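ABC transporter, substrate-binding protein (Streptococcus pneumoniae, PDB 5G5Y) captures fructooligosaccharides such as kestose, nystose and inulin, with a preference for longer chains, and serves as the solute-binding protein of the FusABC-MsmK import system. Local coordinates at residues 99-104 against 385-390; 106-111 against 487-492; 123-128 against 338-343; 130-135 against 399-404. All coordinates share one frame; numbering follows the deposited sequence.

Interaction 1 of 4, residues 99-104 against 385-390; sequences LDEKPE and AILDSY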
loop_
_atom_site.group_PDB
_atom_site.type_symbol
_atom_site.label_atom_id
_atom_site.label_comp_id
_atom_site.label_asym_id
_atom_site.label_seq_id
_atom_site.Cartn_x
_atom_site.Cartn_y
_atom_site.Cartn_z
ATOM N N LEU A 99 -19.059 -9.605 1.196
ATOM C CA LEU A 99 -19.591 -8.440 1.877
ATOM C C LEU A 99 -20.324 -8.772 3.173
ATOM O O LEU A 99 -20.310 -7.975 4.102
ATOM C CB LEU A 99 -20.477 -7.608 0.948
ATOM C CG LEU A 99 -19.781 -7.066 -0.305
ATOM C CD1 LEU A 99 -20.779 -6.281 -1.103
ATOM C CD2 LEU A 99 -18.561 -6.223 0.046
ATOM N N ASP A 100 -20.888 -9.976 3.238
ATOM C CA ASP A 100 -21.438 -10.527 4.462
ATOM C C ASP A 100 -20.347 -10.868 5.498
ATOM O O ASP A 100 -20.534 -10.575 6.666
ATOM C CB ASP A 100 -22.285 -11.773 4.130
ATOM C CG ASP A 100 -23.135 -12.230 5.309
ATOM O OD1 ASP A 100 -24.110 -11.512 5.634
ATOM O OD2 ASP A 100 -22.808 -13.279 5.919
ATOM N N GLU A 101 -19.239 -11.483 5.097
ATOM C CA GLU A 101 -18.119 -11.806 6.005
ATOM C C GLU A 101 -17.397 -10.504 6.431
ATOM O O GLU A 101 -16.939 -10.394 7.563
ATOM C CB GLU A 101 -17.098 -12.771 5.346
ATOM C CG GLU A 101 -15.939 -13.246 6.263
ATOM C CD GLU A 101 -14.937 -14.239 5.627
ATOM O OE1 GLU A 101 -15.324 -14.981 4.692
ATOM O OE2 GLU A 101 -13.744 -14.309 6.079
ATOM N N LYS A 102 -17.300 -9.530 5.523
ATOM C CA LYS A 102 -16.523 -8.311 5.737
ATOM C C LYS A 102 -17.338 -7.107 5.337
ATOM O O LYS A 102 -17.064 -6.492 4.310
ATOM C CB LYS A 102 -15.228 -8.347 4.910
ATOM C CG LYS A 102 -14.413 -9.614 5.015
ATOM C CD LYS A 102 -13.835 -9.829 6.382
ATOM C CE LYS A 102 -12.526 -9.120 6.518
ATOM N NZ LYS A 102 -12.001 -9.324 7.877
ATOM N N PRO A 103 -18.348 -6.740 6.148
ATOM C CA PRO A 103 -19.198 -5.628 5.795
ATOM C C PRO A 103 -18.530 -4.274 5.728
ATOM O O PRO A 103 -19.114 -3.363 5.131
ATOM C CB PRO A 103 -20.296 -5.631 6.875
ATOM C CG PRO A 103 -19.760 -6.437 7.984
ATOM C CD PRO A 103 -18.732 -7.365 7.431
ATOM N N GLU A 104 -17.330 -4.128 6.293
ATOM C CA GLU A 104 -16.588 -2.887 6.121
ATOM C C GLU A 104 -16.363 -2.558 4.644
ATOM O O GLU A 104 -16.324 -1.382 4.290
ATOM C CB GLU A 104 -15.264 -2.935 6.858
ATOM C CG GLU A 104 -14.235 -3.837 6.193
ATOM C CD GLU A 104 -13.115 -4.180 7.117
ATOM O OE1 GLU A 104 -13.254 -5.186 7.869
ATOM O OE2 GLU A 104 -12.113 -3.414 7.092
ATOM N N ALA A 385 -11.354 -10.617 -4.901
ATOM C CA ALA A 385 -11.136 -10.583 -3.472
ATOM C C ALA A 385 -10.407 -11.789 -2.946
ATOM O O ALA A 385 -10.812 -12.923 -3.200
ATOM C CB ALA A 385 -12.429 -10.437 -2.711
ATOM N N ILE A 386 -9.344 -11.499 -2.195
ATOM C CA ILE A 386 -8.596 -12.493 -1.414
ATOM C C ILE A 386 -8.652 -12.063 0.046
ATOM O O ILE A 386 -8.129 -10.996 0.429
ATOM C CB ILE A 386 -7.149 -12.624 -1.875
ATOM C CG1 ILE A 386 -7.112 -12.926 -3.383
ATOM C CG2 ILE A 386 -6.426 -13.739 -1.125
ATOM C CD1 ILE A 386 -5.738 -12.810 -4.003
ATOM N N LEU A 387 -9.304 -12.892 0.844
ATOM C CA LEU A 387 -9.481 -12.636 2.271
ATOM C C LEU A 387 -8.420 -13.424 3.015
ATOM O O LEU A 387 -7.940 -14.464 2.538
ATOM C CB LEU A 387 -10.876 -13.023 2.742
ATOM C CG LEU A 387 -12.020 -12.332 2.002
ATOM C CD1 LEU A 387 -13.348 -12.664 2.632
ATOM C CD2 LEU A 387 -11.819 -10.828 1.939
ATOM N N ASP A 388 -8.048 -12.897 4.174
ATOM C CA ASP A 388 -7.051 -13.523 5.003
ATOM C C ASP A 388 -7.441 -14.948 5.427
ATOM O O ASP A 388 -6.569 -15.788 5.568
ATOM C CB ASP A 388 -6.740 -12.641 6.193
ATOM C CG ASP A 388 -5.458 -13.053 6.900
ATOM O OD1 ASP A 388 -4.378 -13.006 6.277
ATOM O OD2 ASP A 388 -5.548 -13.408 8.097
ATOM N N SER A 389 -8.740 -15.235 5.546
ATOM C CA SER A 389 -9.209 -16.607 5.779
ATOM C C SER A 389 -8.896 -17.640 4.650
ATOM O O SER A 389 -9.030 -18.843 4.850
ATOM C CB SER A 389 -10.715 -16.602 6.043
ATOM O OG SER A 389 -11.425 -16.110 4.933
ATOM N N TYR A 390 -8.546 -17.183 3.458
ATOM C CA TYR A 390 -8.306 -18.098 2.328
ATOM C C TYR A 390 -6.954 -18.832 2.461
ATOM O O TYR A 390 -6.770 -19.891 1.837
ATOM C CB TYR A 390 -8.279 -17.357 0.999
ATOM C CG TYR A 390 -9.571 -16.721 0.533
ATOM C CD1 TYR A 390 -10.716 -16.696 1.327
ATOM C CD2 TYR A 390 -9.656 -16.179 -0.745
ATOM C CE1 TYR A 390 -11.895 -16.138 0.881
ATOM C CE2 TYR A 390 -10.822 -15.601 -1.196
ATOM C CZ TYR A 390 -11.943 -15.570 -0.395
ATOM O OH TYR A 390 -13.126 -14.974 -0.844
HETATM O O HOH W 1 -10.689 -12.917 6.507
#

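Interaction 2 of 4, residues 106-111 against 487-492; sequences KALMTA and DQYQAN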
loop_
_atom_site.group_PDB
_atom_site.type_symbol
_atom_site.label_atom_id
_atom_site.label_comp_id
_atom_site.label_asym_id
_atom_site.label_seq_id
_atom_site.Cartn_x
_atom_site.Cartn_y
_atom_site.Cartn_z
ATOM N N LYS A 106 -18.341 -3.074 2.142
ATOM C CA LYS A 106 -19.544 -2.501 1.582
ATOM C C LYS A 106 -19.583 -0.997 1.797
ATOM O O LYS A 106 -19.898 -0.246 0.862
ATOM C CB LYS A 106 -20.810 -3.141 2.163
ATOM C CG LYS A 106 -22.022 -2.892 1.287
ATOM C CD LYS A 106 -23.222 -3.701 1.776
ATOM C CE LYS A 106 -24.034 -4.273 0.636
ATOM N NZ LYS A 106 -24.730 -3.197 -0.103
ATOM N N ALA A 107 -19.201 -0.569 2.996
ATOM C CA ALA A 107 -19.127 0.861 3.311
ATOM C C ALA A 107 -18.102 1.566 2.422
ATOM O O ALA A 107 -18.369 2.649 1.904
ATOM C CB ALA A 107 -18.840 1.076 4.796
ATOM N N LEU A 108 -16.962 0.933 2.185
ATOM C CA LEU A 108 -15.913 1.531 1.338
ATOM C C LEU A 108 -16.328 1.633 -0.135
ATOM O O LEU A 108 -15.825 2.491 -0.859
ATOM C CB LEU A 108 -14.623 0.729 1.464
ATOM C CG LEU A 108 -13.920 0.641 2.827
ATOM C CD1 LEU A 108 -12.613 -0.118 2.695
ATOM C CD2 LEU A 108 -13.674 1.997 3.463
ATOM N N MET A 109 -17.246 0.753 -0.565
ATOM C CA MET A 109 -17.698 0.687 -1.931
ATOM C C MET A 109 -18.780 1.724 -2.230
ATOM O O MET A 109 -18.997 2.074 -3.389
ATOM C CB MET A 109 -18.198 -0.715 -2.261
ATOM C CG MET A 109 -17.114 -1.780 -2.275
ATOM S SD MET A 109 -17.851 -3.429 -2.346
ATOM C CE MET A 109 -18.798 -3.411 -3.848
ATOM N N THR A 110 -19.426 2.249 -1.196
ATOM C CA THR A 110 -20.659 3.043 -1.356
ATOM C C THR A 110 -20.354 4.534 -1.379
ATOM O O THR A 110 -19.730 5.027 -0.456
ATOM C CB THR A 110 -21.628 2.713 -0.198
ATOM O OG1 THR A 110 -21.971 1.326 -0.251
ATOM C CG2 THR A 110 -22.912 3.475 -0.310
ATOM N N ALA A 111 -20.808 5.233 -2.416
ATOM C CA ALA A 111 -20.616 6.682 -2.538
ATOM C C ALA A 111 -21.496 7.420 -1.529
ATOM O O ALA A 111 -22.452 6.840 -1.019
ATOM C CB ALA A 111 -20.900 7.120 -3.945
ATOM N N ASP A 487 -16.605 9.414 11.448
ATOM C CA ASP A 487 -17.822 9.199 12.218
ATOM C C ASP A 487 -18.881 8.519 11.356
ATOM O O ASP A 487 -19.517 7.588 11.825
ATOM C CB ASP A 487 -18.366 10.507 12.830
ATOM C CG ASP A 487 -17.387 11.156 13.833
ATOM O OD1 ASP A 487 -16.439 10.493 14.338
ATOM O OD2 ASP A 487 -17.571 12.342 14.138
ATOM N N GLN A 488 -19.075 8.960 10.119
ATOM C CA GLN A 488 -20.041 8.292 9.230
ATOM C C GLN A 488 -19.704 6.797 8.981
ATOM O O GLN A 488 -20.586 5.932 8.991
ATOM C CB GLN A 488 -20.145 9.023 7.894
ATOM C CG GLN A 488 -20.873 10.351 7.965
ATOM C CD GLN A 488 -20.829 11.156 6.664
ATOM O OE1 GLN A 488 -20.283 10.713 5.639
ATOM N NE2 GLN A 488 -21.403 12.363 6.705
ATOM N N TYR A 489 -18.432 6.509 8.716
ATOM C CA TYR A 489 -17.950 5.127 8.572
ATOM C C TYR A 489 -18.295 4.246 9.774
ATOM O O TYR A 489 -18.780 3.114 9.597
ATOM C CB TYR A 489 -16.442 5.117 8.330
ATOM C CG TYR A 489 -15.840 3.760 8.203
ATOM C CD1 TYR A 489 -15.921 3.042 7.022
ATOM C CD2 TYR A 489 -15.184 3.193 9.271
ATOM C CE1 TYR A 489 -15.336 1.777 6.918
ATOM C CE2 TYR A 489 -14.589 1.954 9.177
ATOM C CZ TYR A 489 -14.674 1.250 8.002
ATOM O OH TYR A 489 -14.084 0.025 7.993
ATOM N N GLN A 490 -18.076 4.750 10.988
ATOM C CA GLN A 490 -18.477 3.997 12.206
ATOM C C GLN A 490 -19.944 3.554 12.174
ATOM O O GLN A 490 -20.241 2.423 12.532
ATOM C CB GLN A 490 -18.231 4.792 13.498
ATOM C CG GLN A 490 -16.801 5.188 13.770
ATOM C CD GLN A 490 -15.776 4.157 13.348
ATOM O OE1 GLN A 490 -14.965 4.409 12.463
ATOM N NE2 GLN A 490 -15.816 2.993 13.957
ATOM N N ALA A 491 -20.835 4.435 11.714
ATOM C CA ALA A 491 -22.250 4.107 11.525
ATOM C C ALA A 491 -22.535 3.088 10.412
ATOM O O ALA A 491 -23.455 2.293 10.527
ATOM C CB ALA A 491 -23.044 5.377 11.259
ATOM N N ASN A 492 -21.760 3.120 9.336
ATOM C CA ASN A 492 -22.012 2.301 8.148
ATOM C C ASN A 492 -21.213 1.019 8.019
ATOM O O ASN A 492 -21.535 0.202 7.166
ATOM C CB ASN A 492 -21.738 3.151 6.903
ATOM C CG ASN A 492 -22.622 4.387 6.830
ATOM O OD1 ASN A 492 -23.678 4.424 7.425
ATOM N ND2 ASN A 492 -22.185 5.398 6.099
#

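Interaction 3 of 4, residues 123-128 against 338-343; sequences EELGDG and NNWGTY. With ZN (zinc ion), chain J.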
loop_
_atom_site.group_PDB
_atom_site.type_symbol
_atom_site.label_atom_id
_atom_site.label_comp_id
_atom_site.label_asym_id
_atom_site.label_seq_id
_atom_site.Cartn_x
_atom_site.Cartn_y
_atom_site.Cartn_z
ATOM N N GLU A 123 -7.251 -7.348 -1.452
ATOM C CA GLU A 123 -6.158 -8.290 -1.169
ATOM C C GLU A 123 -5.752 -8.168 0.281
ATOM O O GLU A 123 -4.971 -7.260 0.654
ATOM C CB GLU A 123 -4.956 -8.033 -2.072
ATOM C CG GLU A 123 -3.814 -9.034 -1.975
ATOM C CD GLU A 123 -2.550 -8.556 -2.700
ATOM O OE1 GLU A 123 -1.802 -7.730 -2.120
ATOM O OE2 GLU A 123 -2.298 -8.965 -3.861
ATOM N N GLU A 124 -6.238 -9.084 1.114
ATOM C CA GLU A 124 -5.837 -9.110 2.524
ATOM C C GLU A 124 -4.596 -9.987 2.686
ATOM O O GLU A 124 -4.596 -11.151 2.268
ATOM C CB GLU A 124 -6.974 -9.643 3.380
ATOM C CG GLU A 124 -8.204 -8.744 3.297
ATOM C CD GLU A 124 -9.277 -9.171 4.290
ATOM O OE1 GLU A 124 -9.155 -10.311 4.801
ATOM O OE2 GLU A 124 -10.218 -8.374 4.538
ATOM N N LEU A 125 -3.497 -9.381 3.155
ATOM C CA LEU A 125 -2.290 -10.142 3.584
ATOM C C LEU A 125 -2.103 -9.781 5.038
ATOM O O LEU A 125 -1.471 -8.762 5.393
ATOM C CB LEU A 125 -1.078 -9.778 2.742
ATOM C CG LEU A 125 -1.051 -10.375 1.345
ATOM C CD1 LEU A 125 -0.079 -9.610 0.472
ATOM C CD2 LEU A 125 -0.712 -11.857 1.410
ATOM N N GLY A 126 -2.758 -10.573 5.878
ATOM C CA GLY A 126 -2.987 -10.218 7.240
ATOM C C GLY A 126 -4.192 -9.336 7.447
ATOM O O GLY A 126 -4.556 -8.559 6.572
ATOM N N ASP A 127 -4.770 -9.400 8.636
ATOM C CA ASP A 127 -5.961 -8.596 9.022
ATOM C C ASP A 127 -5.641 -7.604 10.120
ATOM O O ASP A 127 -4.863 -7.916 10.983
ATOM C CB ASP A 127 -7.046 -9.528 9.621
ATOM C CG ASP A 127 -8.122 -9.849 8.652
ATOM O OD1 ASP A 127 -8.212 -9.152 7.620
ATOM O OD2 ASP A 127 -8.898 -10.787 8.925
ATOM N N GLY A 128 -6.352 -6.472 10.143
ATOM C CA GLY A 128 -6.213 -5.445 11.162
ATOM C C GLY A 128 -4.754 -5.071 11.392
ATOM O O GLY A 128 -4.026 -4.800 10.450
ATOM N N ASN A 338 -6.635 -14.743 -10.698
ATOM C CA ASN A 338 -6.698 -13.462 -11.411
ATOM C C ASN A 338 -5.651 -12.473 -10.898
ATOM O O ASN A 338 -5.053 -11.720 -11.671
ATOM C CB ASN A 338 -8.088 -12.833 -11.331
ATOM C CG ASN A 338 -9.126 -13.599 -12.145
ATOM O OD1 ASN A 338 -8.830 -14.627 -12.766
ATOM N ND2 ASN A 338 -10.360 -13.117 -12.106
ATOM N N ASN A 339 -5.420 -12.523 -9.599
ATOM C CA ASN A 339 -4.479 -11.632 -8.931
ATOM C C ASN A 339 -3.021 -12.028 -9.219
ATOM O O ASN A 339 -2.173 -11.163 -9.379
ATOM C CB ASN A 339 -4.713 -11.687 -7.422
ATOM C CG ASN A 339 -4.070 -10.514 -6.664
ATOM O OD1 ASN A 339 -4.243 -9.360 -7.032
ATOM N ND2 ASN A 339 -3.368 -10.812 -5.586
ATOM N N TRP A 340 -2.733 -13.327 -9.193
ATOM C CA TRP A 340 -1.349 -13.800 -9.096
ATOM C C TRP A 340 -0.812 -14.695 -10.220
ATOM O O TRP A 340 0.415 -14.798 -10.352
ATOM C CB TRP A 340 -1.120 -14.501 -7.745
ATOM C CG TRP A 340 -0.904 -13.603 -6.582
ATOM C CD1 TRP A 340 -0.140 -12.450 -6.550
ATOM C CD2 TRP A 340 -1.374 -13.799 -5.244
ATOM N NE1 TRP A 340 -0.152 -11.899 -5.269
ATOM C CE2 TRP A 340 -0.887 -12.710 -4.449
ATOM C CE3 TRP A 340 -2.176 -14.758 -4.634
ATOM C CZ2 TRP A 340 -1.212 -12.560 -3.094
ATOM C CZ3 TRP A 340 -2.461 -14.618 -3.266
ATOM C CH2 TRP A 340 -1.980 -13.531 -2.526
ATOM N N GLY A 341 -1.687 -15.389 -10.951
ATOM C CA GLY A 341 -1.262 -16.315 -11.999
ATOM C C GLY A 341 -2.040 -17.599 -11.993
ATOM O O GLY A 341 -3.080 -17.693 -11.356
ATOM N N THR A 342 -1.547 -18.617 -12.692
ATOM C CA THR A 342 -2.323 -19.834 -12.801
ATOM C C THR A 342 -1.454 -21.115 -12.742
ATOM O O THR A 342 -0.295 -21.060 -12.389
ATOM C CB THR A 342 -3.269 -19.745 -14.027
ATOM O OG1 THR A 342 -4.210 -20.824 -14.001
ATOM C CG2 THR A 342 -2.473 -19.743 -15.357
ATOM N N TYR A 343 -2.081 -22.240 -13.046
ATOM C CA TYR A 343 -1.502 -23.572 -12.947
ATOM C C TYR A 343 -1.763 -24.300 -14.260
ATOM O O TYR A 343 -2.658 -23.911 -15.032
ATOM C CB TYR A 343 -2.225 -24.366 -11.834
ATOM C CG TYR A 343 -3.684 -24.622 -12.158
ATOM C CD1 TYR A 343 -4.667 -23.675 -11.835
ATOM C CD2 TYR A 343 -4.079 -25.762 -12.891
ATOM C CE1 TYR A 343 -5.993 -23.866 -12.191
ATOM C CE2 TYR A 343 -5.407 -25.970 -13.233
ATOM C CZ TYR A 343 -6.356 -25.008 -12.883
ATOM O OH TYR A 343 -7.659 -25.187 -13.218
HETATM ZN ZN ZN J . -10.015 -10.702 6.714
HETATM O O HOH W 2 0.621 -9.433 -4.096
HETATM O O HOH W 1 -10.689 -12.917 6.507
#

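Interaction 4 of 4, residues 130-135 against 399-404; sequences ESIHSV and DDAKWR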
loop_
_atom_site.group_PDB
_atom_site.type_symbol
_atom_site.label_atom_id
_atom_site.label_comp_id
_atom_site.label_asym_id
_atom_site.label_seq_id
_atom_site.Cartn_x
_atom_site.Cartn_y
_atom_site.Cartn_z
ATOM N N GLU A 130 -2.250 -6.782 12.003
ATOM C CA GLU A 130 -1.324 -7.734 11.399
ATOM C C GLU A 130 -1.171 -7.575 9.901
ATOM O O GLU A 130 -0.312 -8.248 9.320
ATOM C CB GLU A 130 -1.750 -9.178 11.752
ATOM C CG GLU A 130 -1.504 -9.488 13.208
ATOM C CD GLU A 130 -2.018 -10.850 13.664
ATOM O OE1 GLU A 130 -2.058 -11.810 12.887
ATOM O OE2 GLU A 130 -2.351 -10.968 14.846
ATOM N N SER A 131 -1.924 -6.647 9.274
ATOM C CA SER A 131 -1.819 -6.418 7.846
ATOM C C SER A 131 -0.373 -6.099 7.476
ATOM O O SER A 131 0.320 -5.373 8.194
ATOM C CB SER A 131 -2.734 -5.267 7.391
ATOM O OG SER A 131 -2.487 -4.918 6.026
ATOM N N ILE A 132 0.053 -6.623 6.333
ATOM C CA ILE A 132 1.376 -6.333 5.778
ATOM C C ILE A 132 1.589 -4.835 5.537
ATOM O O ILE A 132 2.721 -4.364 5.477
ATOM C CB ILE A 132 1.591 -7.129 4.449
ATOM C CG1 ILE A 132 3.078 -7.160 4.052
ATOM C CG2 ILE A 132 0.733 -6.571 3.323
ATOM C CD1 ILE A 132 3.416 -8.231 3.024
ATOM N N HIS A 133 0.477 -4.109 5.391
ATOM C CA HIS A 133 0.487 -2.688 5.169
ATOM C C HIS A 133 0.683 -1.818 6.406
ATOM O O HIS A 133 0.960 -0.629 6.260
ATOM C CB HIS A 133 -0.794 -2.280 4.463
ATOM C CG HIS A 133 -0.961 -2.955 3.157
ATOM N ND1 HIS A 133 -0.174 -2.659 2.065
ATOM C CD2 HIS A 133 -1.769 -3.970 2.784
ATOM C CE1 HIS A 133 -0.541 -3.431 1.055
ATOM N NE2 HIS A 133 -1.480 -4.258 1.481
ATOM N N SER A 134 0.607 -2.411 7.600
ATOM C CA SER A 134 0.606 -1.662 8.857
ATOM C C SER A 134 1.856 -0.815 9.075
ATOM O O SER A 134 1.769 0.254 9.694
ATOM C CB SER A 134 0.393 -2.598 10.051
ATOM O OG SER A 134 -0.906 -3.181 10.033
ATOM N N VAL A 135 3.006 -1.312 8.593
ATOM C CA VAL A 135 4.286 -0.576 8.645
ATOM C C VAL A 135 4.845 -0.683 7.257
ATOM O O VAL A 135 4.933 -1.800 6.726
ATOM C CB VAL A 135 5.264 -1.212 9.653
ATOM C CG1 VAL A 135 6.650 -0.528 9.679
ATOM C CG2 VAL A 135 4.666 -1.094 11.029
ATOM N N ASP A 399 5.652 -16.417 -0.543
ATOM C CA ASP A 399 6.694 -16.588 0.483
ATOM C C ASP A 399 7.216 -15.252 1.041
ATOM O O ASP A 399 7.451 -15.154 2.227
ATOM C CB ASP A 399 7.919 -17.335 -0.062
ATOM C CG ASP A 399 7.670 -18.809 -0.293
ATOM O OD1 ASP A 399 6.673 -19.377 0.215
ATOM O OD2 ASP A 399 8.520 -19.398 -0.990
ATOM N N ASP A 400 7.440 -14.283 0.176
ATOM C CA ASP A 400 7.937 -12.985 0.607
ATOM C C ASP A 400 6.935 -12.241 1.489
ATOM O O ASP A 400 7.337 -11.588 2.455
ATOM C CB ASP A 400 8.438 -12.116 -0.545
ATOM C CG ASP A 400 7.382 -11.825 -1.604
ATOM O OD1 ASP A 400 6.277 -12.423 -1.604
ATOM O OD2 ASP A 400 7.692 -10.983 -2.473
ATOM N N ALA A 401 5.644 -12.384 1.179
ATOM C CA ALA A 401 4.599 -11.781 2.008
ATOM C C ALA A 401 4.551 -12.437 3.364
ATOM O O ALA A 401 4.429 -11.757 4.392
ATOM C CB ALA A 401 3.247 -11.872 1.344
ATOM N N LYS A 402 4.625 -13.768 3.375
ATOM C CA LYS A 402 4.597 -14.516 4.624
ATOM C C LYS A 402 5.757 -14.095 5.519
ATOM O O LYS A 402 5.581 -13.894 6.722
ATOM C CB LYS A 402 4.617 -16.012 4.369
ATOM C CG LYS A 402 4.685 -16.897 5.606
ATOM C CD LYS A 402 3.522 -16.656 6.556
ATOM C CE LYS A 402 3.450 -17.723 7.647
ATOM N NZ LYS A 402 2.658 -17.224 8.815
ATOM N N TRP A 403 6.942 -14.035 4.943
ATOM C CA TRP A 403 8.146 -13.609 5.669
ATOM C C TRP A 403 7.933 -12.225 6.328
ATOM O O TRP A 403 8.152 -12.078 7.511
ATOM C CB TRP A 403 9.306 -13.570 4.709
ATOM C CG TRP A 403 10.592 -13.070 5.266
ATOM C CD1 TRP A 403 11.512 -13.782 6.031
ATOM C CD2 TRP A 403 11.154 -11.776 5.068
ATOM N NE1 TRP A 403 12.599 -12.978 6.296
ATOM C CE2 TRP A 403 12.393 -11.746 5.737
ATOM C CE3 TRP A 403 10.722 -10.626 4.398
ATOM C CZ2 TRP A 403 13.219 -10.604 5.729
ATOM C CZ3 TRP A 403 11.515 -9.510 4.414
ATOM C CH2 TRP A 403 12.750 -9.500 5.091
ATOM N N ARG A 404 7.457 -11.255 5.555
ATOM C CA ARG A 404 7.248 -9.891 6.041
ATOM C C ARG A 404 6.165 -9.867 7.124
ATOM O O ARG A 404 6.340 -9.232 8.141
ATOM C CB ARG A 404 6.932 -8.914 4.886
ATOM C CG ARG A 404 7.133 -7.470 5.260
ATOM C CD ARG A 404 6.776 -6.538 4.143
ATOM N NE ARG A 404 7.388 -5.236 4.425
ATOM C CZ ARG A 404 6.753 -4.201 4.981
ATOM N NH1 ARG A 404 5.461 -4.246 5.285
ATOM N NH2 ARG A 404 7.412 -3.098 5.208
#

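Interaction 1 of 4, residues 99-104 against 385-390
With chi1 at -176° and chi2 at 178°, the chain of Glu101 runs out straight from the last turn of helix 93-101 and carries its carboxylate across to Leu387 and Ser389. Ser389 answers with chi1 at 62°, which sets OG between its own backbone N and carbonyl carbon and turns the hydroxyl to the acid. Ser389 OG donates to Glu101 OE2 over 3.2 Å, reaching the syn lone pair of that oxygen. A water also links the pair: it accepts from Ser389 N at 3.2 Å and gives only a weak bond to Glu101 OE2. Leu387 CD1 packs against the carboxylate, 3.7 Å from Glu101 OE1, and makes the apolar contact with Lys102 CG at 4.0 Å. A leucine suits this place because its methyl covers the aliphatic base of the lysine, the two side chains running antiparallel past each other. From Lys102, the first residue beyond the helix, the side chain curls toward the zinc ion. After the leucine the chain enters a 3-10 turn, closed by the bond from Tyr390 N to Leu387 O, 2.9 Å. Lys102 and the shared water, itself a ligand of the zinc, thus mark this contact as one wall of a zinc site, built where a helix end faces the loop after strand 384-386.

Interaction 2 of 4, residues 106-111 against 487-492
Two helix ends meet here, that of the short helix 104-109 and that of helix 475-492, the last helix of the chain. Ala107 and Leu108 face Tyr489 and Asn492. The backbones come closest at Ala107 and Asn492, whose CA atoms lie 5.8 Å apart, and a side chain as small as alanine suits so near an approach. Ala107 CB rests 3.7 Å from Asn492 O and 4.1 Å from Asn492 CB. Tyr489, with CG anti to its backbone N (chi1 179°), brings its ring obliquely against Leu108. Tyr489 CE1 lies 3.8 Å from Leu108 CD2 and 4.2 Å from Ala107 CB, both methyls meeting the ring at a slant. Pro423 touches Tyr489 as well, and Met303 touches Leu108, so this apolar patch extends into neighbouring loops. Helix 104-109 finishes with a side-chain bond of its own: Thr110 OG1 donates to Lys106 O at 2.8 Å, tilted 34° from the carbonyl plane. Across the helices, by contrast, the contact is made by methyl groups, an aromatic ring, and the flank and backbone carbonyl of an asparagine; it therefore depends on fit, with little directional preference, and the shielding of apolar surface is confined to Ala107, Leu108 and Tyr489.

Interaction 3 of 4, residues 123-128 against 338-343
Glu123 accepts a hydrogen bond from Asn339 in the sugar-binding cleft of this solute-binding protein, where Glu123 and Trp340 are substrate-binding residues. From CB, at the end of strand 121-123, the glutamate sets out with CG anti to the backbone N (chi1 -174°), toward the C-terminal end of helix 332-340. Glu123 CG passes 4.0 Å from Asn339 ND2, and CD lies slightly nearer to the same nitrogen. At the tip, Glu123 OE2 accepts from Asn339 ND2 at 2.7 Å with an N-H...O angle of 171°, through its anti lone pair. The donor points nearly within its own amide plane, although the carboxylate and amide planes stand 75° apart. Trp121 donates to Asn339 OD1, which fixes which end of the amide faces the acid. Glu123 OE2 also takes a bond from a water, 3.0 Å away, that accepts from Trp340 NE1 at the ring edge; the indole thus binds the acid indirectly. Asn339 ND2 lies 3.3 Å above one face of the Trp340 ring, offset toward the rim, while Leu125 CD2 meets the indole edge near its plane. The next acid along the loop faces elsewhere: Glu124 OE1 binds the zinc ion at 2.1 Å, while Asp127 OD1 and OD2 both chelate it at 2.5 Å.

Interaction 4 of 4, residues 130-135 against 399-404
Arg404 reaches from helix 399-412 with its chain extended from CG to NE, and its guanidinium makes a forked bond from NH1 and NH2 to the backbone oxygen of Val135. Arg404 NH1 donates to Val135 O at 2.9 Å, nearly along the C=O axis, with an N-H...O angle of 156°. Arg404 NH2 reaches Val135 O at 3.2 Å through a more bent bond of 140°, coming from above the carbonyl plane. Both bonds lie near the plane of the guanidinium. Arg404 NE is satisfied by Trp270 O, and the charged group also makes a cation-pi contact with Trp270, a substrate-binding residue. Ile132 O sits only 2.7 Å from Arg404 NH1, but the angle is too poor for a hydrogen bond. The loop meanwhile satisfies its own polar groups: Ser134 N bonds to Ser131 O in a type I turn, and Ser131 OG accepts from His133 N at 3.1 Å, an ST turn. Ile132 lies across the aliphatic stem of the arginine at about a right angle, with Ile132 CG1 3.8 Å from Arg404 CD. Ile132 CD1 lies 4.0 Å from Ala401 CB, a methyl small enough to admit the isoleucine to the helix surface. The carbonyl dipoles of Val135 and Trp270, with the Trp270 ring, probably stabilise the buried positive charge.

Overall arrangement
From the N terminus the chain passes through helix 93-101 and opens the loop that interaction 1 closes 281 residues later, beside strand 384-386. Helix 104-109 follows at once and waits longer still, until the C-terminal helix 475-492 completes interaction 2; the two loops cross. Interaction 3, from the end of strand 121-123 to helix 332-340, nests inside both. Interaction 4 begins in the loop after that strand and ends on helix 399-412, nesting inside interaction 2 but crossing interactions 1 and 3. Interactions 1 and 3 meet around one zinc ion, while a backbone bond from Ile132 to Leu125 couples 3 with 4.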